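Local coordinates for beta-porphyranase (Bacteroides plebeius, PDB 4AWD), which hydrolyses the sulfated red-algal polysaccharide porphyran, cutting beta-D-galactose to alpha-L-galactose-6-sulfate (1->4) linkages and releasing mostly a disaccharide, at residues 148-153 and 179-184. Sequence-based numbering, arbitrary orientation.
Sequences SSTFWL and IIETMG
Phe151 O is gripped by two backbone amides at once, Ile179 N at 3.0 Å and Ile180 N at 3.1 Å. Both donors lie in its carbonyl plane, but the bond from Ile180 is much the straighter at its hydrogen, 164° against 137°. Two residues thus face one: a classic beta bulge, set where the chain turns a corner at Ile179. Beyond it the antiparallel ladder runs regularly. Phe151 N returns a bond to Ile180 O, and Ser149 and Thr182 exchange a reciprocal pair, the shorter from Ser149 N to Thr182 O (2.8 Å).

At the bulge, Ile179 points toward the other strand and lies against the side chain of Phe151. With CG of Phe151 anti to its backbone N (chi1 176°), ring and isoleucine run side by side; Ile179 CD1 reaches Phe151 CE2 obliquely at 3.6 Å and also touches Leu153 CD1 at 3.5 Å. Nearer the backbone, Ile180 CG2 packs on Phe151 CB. Strands 134-141 and 281-285 help close over this apolar side. Ser149 OG pairs with Thr309 and donates to a water 2.7 Å away, which bridges the segments by accepting a weak bond from Gly184 N.

Thr150 and Glu181, a non-hydrogen-bonded pair, project from the other face. Thr150 CG2 lies alongside Glu181 CG at 3.9 Å, flanking the start of the acid's extended chain. Thr150 OG1 turns instead to Val285 O and takes a weak bond from Trp152 NE1. Ser148 OG holds the backbone of Glu287, a likely substrate-binding residue. One face of this GH16 hairpin is therefore largely apolar, with Ser149 and Thr182 at its polar end, whereas the other carries the probable catalytic acid, its backbone set between the bonded pairs at Ile180 and Thr182 and tied to Asn204, its carboxylate steadied by the Tyr289 hydroxyl at OE1.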
ATOM      1  N   SER A 148      -0.425   5.643  -9.502  1.00 11.99           N
ATOM      2  CA  SER A 148      -1.183   4.967  -8.451  1.00 11.86           C
ATOM      3  C   SER A 148      -1.295   5.822  -7.197  1.00 11.37           C
ATOM      4  O   SER A 148      -0.438   6.666  -6.938  1.00 10.91           O
ATOM      5  CB  SER A 148      -0.504   3.649  -8.078  1.00 11.67           C
ATOM      6  OG  SER A 148       0.779   3.917  -7.517  1.00 13.26           O
ATOM      7  N   SER A 149      -2.371   5.600  -6.444  1.00 11.02           N
ATOM      8  CA  SER A 149      -2.483   6.050  -5.059  1.00 11.18           C
ATOM      9  C   SER A 149      -2.650   4.761  -4.277  1.00 10.88           C
ATOM     10  O   SER A 149      -3.587   4.016  -4.539  1.00 11.03           O
ATOM     11  CB  SER A 149      -3.712   6.941  -4.857  1.00 10.76           C
ATOM     12  OG  SER A 149      -3.656   8.096  -5.674  1.00 11.44           O
ATOM     13  N   THR A 150      -1.743   4.482  -3.343  1.00 10.37           N
ATOM     14  CA  THR A 150      -1.775   3.197  -2.657  1.00 10.32           C
ATOM     15  C   THR A 150      -1.544   3.303  -1.153  1.00 10.06           C
ATOM     16  O   THR A 150      -0.996   4.281  -0.667  1.00  9.94           O
ATOM     17  CB  THR A 150      -0.741   2.206  -3.228  1.00 10.19           C
ATOM     18  OG1 THR A 150       0.569   2.741  -3.054  1.00 11.03           O
ATOM     19  CG2 THR A 150      -0.978   1.932  -4.703  1.00 11.06           C
ATOM     20  N   PHE A 151      -1.980   2.264  -0.442  1.00  9.72           N
ATOM     21  CA  PHE A 151      -1.774   2.097   0.988  1.00  9.10           C
ATOM     22  C   PHE A 151      -1.629   0.601   1.198  1.00  9.61           C
ATOM     23  O   PHE A 151      -2.556  -0.159   0.894  1.00  9.85           O
ATOM     24  CB  PHE A 151      -2.988   2.621   1.777  1.00  8.11           C
ATOM     25  CG  PHE A 151      -2.894   2.406   3.271  1.00  5.85           C
ATOM     26  CD1 PHE A 151      -1.830   2.922   4.001  1.00  2.00           C
ATOM     27  CD2 PHE A 151      -3.877   1.709   3.950  1.00  6.52           C
ATOM     28  CE1 PHE A 151      -1.738   2.729   5.390  1.00  2.00           C
ATOM     29  CE2 PHE A 151      -3.816   1.532   5.331  1.00  6.10           C
ATOM     30  CZ  PHE A 151      -2.740   2.027   6.056  1.00  5.68           C
ATOM     31  N   TRP A 152      -0.469   0.179   1.700  1.00 10.09           N
ATOM     32  CA  TRP A 152      -0.162  -1.237   1.841  1.00 10.35           C
ATOM     33  C   TRP A 152       0.931  -1.534   2.847  1.00 11.15           C
ATOM     34  O   TRP A 152       1.614  -0.632   3.336  1.00 11.59           O
ATOM     35  CB  TRP A 152       0.220  -1.852   0.488  1.00 10.52           C
ATOM     36  CG  TRP A 152       1.228  -1.113  -0.336  1.00  9.48           C
ATOM     37  CD1 TRP A 152       1.059   0.106  -0.949  1.00  9.72           C
ATOM     38  CD2 TRP A 152       2.537  -1.573  -0.707  1.00  8.62           C
ATOM     39  NE1 TRP A 152       2.196   0.441  -1.659  1.00  9.77           N
ATOM     40  CE2 TRP A 152       3.114  -0.573  -1.533  1.00  9.09           C
ATOM     41  CE3 TRP A 152       3.277  -2.732  -0.424  1.00  8.65           C
ATOM     42  CZ2 TRP A 152       4.408  -0.696  -2.071  1.00  8.58           C
ATOM     43  CZ3 TRP A 152       4.564  -2.862  -0.968  1.00  8.72           C
ATOM     44  CH2 TRP A 152       5.112  -1.845  -1.786  1.00  8.84           C
ATOM     45  N   LEU A 153       1.086  -2.819   3.137  1.00 11.87           N
ATOM     46  CA  LEU A 153       2.122  -3.313   4.038  1.00 12.36           C
ATOM     47  C   LEU A 153       2.937  -4.388   3.325  1.00 12.84           C
ATOM     48  O   LEU A 153       2.429  -5.079   2.429  1.00 12.12           O
ATOM     49  CB  LEU A 153       1.518  -3.891   5.324  1.00 12.20           C
ATOM     50  CG  LEU A 153       0.762  -2.934   6.257  1.00 12.44           C
ATOM     51  CD1 LEU A 153      -0.639  -2.762   5.747  1.00 14.16           C
ATOM     52  CD2 LEU A 153       0.720  -3.443   7.672  1.00 10.45           C
ATOM     53  N   ILE A 179      -3.842  -2.893   0.659  1.00 11.92           N
ATOM     54  CA  ILE A 179      -5.134  -2.501   1.202  1.00 11.42           C
ATOM     55  C   ILE A 179      -5.917  -1.733   0.138  1.00 10.98           C
ATOM     56  O   ILE A 179      -7.100  -1.983  -0.063  1.00 11.10           O
ATOM     57  CB  ILE A 179      -4.998  -1.731   2.544  1.00 11.67           C
ATOM     58  CG1 ILE A 179      -4.443  -2.680   3.616  1.00 11.47           C
ATOM     59  CG2 ILE A 179      -6.356  -1.174   2.979  1.00 11.53           C
ATOM     60  CD1 ILE A 179      -3.941  -2.033   4.890  1.00 10.97           C
ATOM     61  N   ILE A 180      -5.252  -0.816  -0.558  1.00 10.51           N
ATOM     62  CA  ILE A 180      -5.847  -0.205  -1.748  1.00  9.90           C
ATOM     63  C   ILE A 180      -4.807   0.145  -2.793  1.00  9.34           C
ATOM     64  O   ILE A 180      -3.738   0.672  -2.466  1.00  9.64           O
ATOM     65  CB  ILE A 180      -6.738   1.050  -1.412  1.00 10.39           C
ATOM     66  CG1 ILE A 180      -7.452   1.584  -2.665  1.00  9.54           C
ATOM     67  CG2 ILE A 180      -5.917   2.168  -0.689  1.00  9.52           C
ATOM     68  CD1 ILE A 180      -8.465   0.598  -3.293  1.00  8.91           C
ATOM     69  N   GLU A 181      -5.135  -0.176  -4.044  1.00  8.50           N
ATOM     70  CA  GLU A 181      -4.504   0.414  -5.223  1.00  6.98           C
ATOM     71  C   GLU A 181      -5.607   1.053  -6.056  1.00  5.57           C
ATOM     72  O   GLU A 181      -6.638   0.432  -6.278  1.00  5.86           O
ATOM     73  CB  GLU A 181      -3.812  -0.658  -6.071  1.00  7.73           C
ATOM     74  CG  GLU A 181      -2.708  -1.443  -5.390  1.00  9.07           C
ATOM     75  CD  GLU A 181      -2.118  -2.502  -6.297  1.00 12.64           C
ATOM     76  OE1 GLU A 181      -1.398  -2.134  -7.256  1.00 15.80           O
ATOM     77  OE2 GLU A 181      -2.378  -3.706  -6.071  1.00 11.96           O
ATOM     78  N   THR A 182      -5.420   2.304  -6.479  1.00  3.12           N
ATOM     79  CA  THR A 182      -6.251   2.911  -7.538  1.00  2.00           C
ATOM     80  C   THR A 182      -5.378   3.878  -8.318  1.00  2.00           C
ATOM     81  O   THR A 182      -4.223   4.109  -7.930  1.00  2.00           O
ATOM     82  CB  THR A 182      -7.374   3.785  -7.019  1.00  2.00           C
ATOM     83  OG1 THR A 182      -6.972   4.344  -5.767  1.00  4.84           O
ATOM     84  CG2 THR A 182      -8.651   3.037  -6.888  1.00  4.25           C
ATOM     85  N   MET A 183      -5.924   4.438  -9.392  1.00  4.08           N
ATOM     86  CA  MET A 183      -5.403   5.661  -9.980  1.00  6.69           C
ATOM     87  C   MET A 183      -6.614   6.512 -10.344  1.00  8.02           C
ATOM     88  O   MET A 183      -7.700   5.971 -10.534  1.00  8.48           O
ATOM     89  CB  MET A 183      -4.511   5.385 -11.202  1.00  6.79           C
ATOM     90  CG  MET A 183      -5.192   4.705 -12.373  1.00  8.81           C
ATOM     91  SD  MET A 183      -4.087   4.454 -13.784  1.00 13.81           S
ATOM     92  CE  MET A 183      -2.928   3.230 -13.154  1.00 13.06           C
ATOM     93  N   GLY A 184      -6.437   7.825 -10.427  1.00  8.87           N
ATOM     94  CA  GLY A 184      -7.568   8.703 -10.629  1.00 10.65           C
ATOM     95  C   GLY A 184      -8.120   8.730 -12.041  1.00 12.27           C
ATOM     96  O   GLY A 184      -9.328   8.943 -12.234  1.00 12.39           O
TER
HETATM   97  O   HOH W   1      -3.968   8.263  -8.391  1.00 11.97           O